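Local coordinates for beta-methylmalyl-CoA dehydratase (Chloroflexus aurantiacus, PDB 4E3E), which catalyses the reversible dehydration of beta-methylmalyl-CoA to mesaconyl-CoA in the glyoxylate assimilation cycle, at residues Gly308-Arg313 with Tyr344-Pro349. Residues are numbered along the deposited sequence; the frame is centred on the assembly and turned at random.
Sequences GALRVR and YTVLMP
V312 and Y344 form an antiparallel hydrogen-bonded pair whose side chains lie side by side on one face of the sheet. V312 CB sits over a face of the Y344 ring, toward its rim, 4.2 Å from the centroid and 22° off the normal, a CH-pi contact. With V312 CG1 anti to the backbone N (chi1 180°), that methyl lies at the phenol end of the ring, in van der Waals contact with Y344 OH at 3.6 Å. The other branch, CG2, meets V346 CG2 at 4.0 Å. V346 CG2 also packs 3.8 Å from L310 CB, and further along the same face the bent end of selenomethionine M348 brings CE 3.7 Å from L310 CD1. Six backbone hydrogen bonds fix the register, two each in the pairs G308-M348, L310-V346 and V312-Y344; V312 N to Y344 O, 2.7 Å and 176° at the hydrogen, is the shortest. On the opposite face A309 CB touches T345 CG2 at 3.9 Å, while R311 forms salt bridges with D343 and D167, and T345 OG1 is hydrogen-bonded to N275 OD1. Y344 OH is hydrogen-bonded to T314 OG1, and its ring stacks with F342; both probably help hold the ring against V312. Strands 288-300 and 270-278 flank the pair, placing it inside the antiparallel sheet of this HotDog-clan protein. L347, on the A309 face, lies about 8 Å, side chain to side chain, from S65, a probable substrate-binding residue. Cross-strand side-chain contact is thus more extensive on the V312 face, and the polar ends of R311, T345 and Y344 find partners outside the pair.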
# COMPACT_ATOMS: atom_id res chain seq x y z
N GLY A 308 -4.60 -12.25 -31.78
CA GLY A 308 -5.94 -11.90 -32.24
C GLY A 308 -6.65 -11.07 -31.19
O GLY A 308 -6.17 -10.93 -30.06
N ALA A 309 -7.79 -10.50 -31.57
CA ALA A 309 -8.60 -9.73 -30.65
C ALA A 309 -9.88 -10.46 -30.27
O ALA A 309 -10.45 -11.20 -31.07
CB ALA A 309 -8.95 -8.37 -31.24
N LEU A 310 -10.31 -10.25 -29.03
CA LEU A 310 -11.64 -10.67 -28.60
C LEU A 310 -12.35 -9.47 -28.03
O LEU A 310 -11.77 -8.70 -27.25
CB LEU A 310 -11.56 -11.76 -27.53
CG LEU A 310 -10.91 -13.11 -27.87
CD1 LEU A 310 -10.71 -13.92 -26.59
CD2 LEU A 310 -11.73 -13.91 -28.88
N ARG A 311 -13.59 -9.29 -28.45
CA ARG A 311 -14.44 -8.29 -27.84
C ARG A 311 -15.17 -8.99 -26.71
O ARG A 311 -15.84 -10.00 -26.94
CB ARG A 311 -15.42 -7.67 -28.84
CG ARG A 311 -16.25 -6.53 -28.24
CD ARG A 311 -17.21 -5.90 -29.24
NE ARG A 311 -17.88 -4.73 -28.68
CZ ARG A 311 -18.60 -3.85 -29.38
NH1 ARG A 311 -18.74 -3.99 -30.69
NH2 ARG A 311 -19.17 -2.82 -28.77
N VAL A 312 -15.00 -8.47 -25.50
CA VAL A 312 -15.49 -9.13 -24.29
C VAL A 312 -16.44 -8.20 -23.56
O VAL A 312 -16.18 -7.00 -23.45
CB VAL A 312 -14.31 -9.51 -23.36
CG1 VAL A 312 -14.79 -10.20 -22.07
CG2 VAL A 312 -13.29 -10.38 -24.10
N ARG A 313 -17.55 -8.76 -23.07
CA ARG A 313 -18.35 -8.10 -22.06
C ARG A 313 -18.08 -8.78 -20.72
O ARG A 313 -18.30 -9.98 -20.58
CB ARG A 313 -19.85 -8.19 -22.36
CG ARG A 313 -20.71 -7.44 -21.34
CD ARG A 313 -22.23 -7.67 -21.50
NE ARG A 313 -22.69 -7.49 -22.88
CZ ARG A 313 -22.75 -6.32 -23.52
NH1 ARG A 313 -22.40 -5.18 -22.93
NH2 ARG A 313 -23.16 -6.30 -24.79
N TYR A 344 -15.15 -4.33 -23.79
CA TYR A 344 -13.78 -3.96 -24.09
C TYR A 344 -13.18 -4.99 -25.01
O TYR A 344 -13.80 -6.02 -25.31
CB TYR A 344 -12.95 -3.80 -22.80
CG TYR A 344 -12.90 -5.06 -21.94
CD1 TYR A 344 -14.05 -5.54 -21.30
CD2 TYR A 344 -11.70 -5.78 -21.78
CE1 TYR A 344 -14.01 -6.68 -20.51
CE2 TYR A 344 -11.66 -6.94 -21.00
CZ TYR A 344 -12.83 -7.38 -20.36
OH TYR A 344 -12.81 -8.52 -19.57
N THR A 345 -11.97 -4.71 -25.47
CA THR A 345 -11.29 -5.56 -26.41
C THR A 345 -9.91 -5.94 -25.87
O THR A 345 -9.10 -5.07 -25.49
CB THR A 345 -11.14 -4.86 -27.77
OG1 THR A 345 -12.44 -4.56 -28.29
CG2 THR A 345 -10.40 -5.75 -28.77
N VAL A 346 -9.67 -7.25 -25.83
CA VAL A 346 -8.40 -7.78 -25.33
C VAL A 346 -7.59 -8.32 -26.50
O VAL A 346 -8.14 -8.65 -27.56
CB VAL A 346 -8.62 -8.90 -24.29
CG1 VAL A 346 -9.35 -8.34 -23.06
CG2 VAL A 346 -9.41 -10.06 -24.90
N LEU A 347 -6.28 -8.40 -26.31
CA LEU A 347 -5.41 -9.09 -27.24
C LEU A 347 -5.08 -10.45 -26.64
O LEU A 347 -4.87 -10.54 -25.42
CB LEU A 347 -4.13 -8.29 -27.49
CG LEU A 347 -4.26 -6.83 -27.95
CD1 LEU A 347 -2.88 -6.17 -28.04
CD2 LEU A 347 -4.98 -6.73 -29.29
N MSE A 348 -5.04 -11.49 -27.47
CA MSE A 348 -4.70 -12.85 -27.01
C MSE A 348 -3.82 -13.55 -28.03
O MSE A 348 -4.10 -13.47 -29.22
CB MSE A 348 -5.99 -13.63 -26.78
CG MSE A 348 -5.71 -15.07 -26.34
SE MSE A 348 -7.37 -16.00 -25.78
CE MSE A 348 -8.04 -14.99 -24.20
N PRO A 349 -2.77 -14.25 -27.58
CA PRO A 349 -1.95 -15.01 -28.51
C PRO A 349 -2.77 -16.03 -29.29
O PRO A 349 -3.75 -16.59 -28.76
CB PRO A 349 -0.96 -15.74 -27.61
CG PRO A 349 -0.91 -14.93 -26.37
CD PRO A 349 -2.29 -14.41 -26.19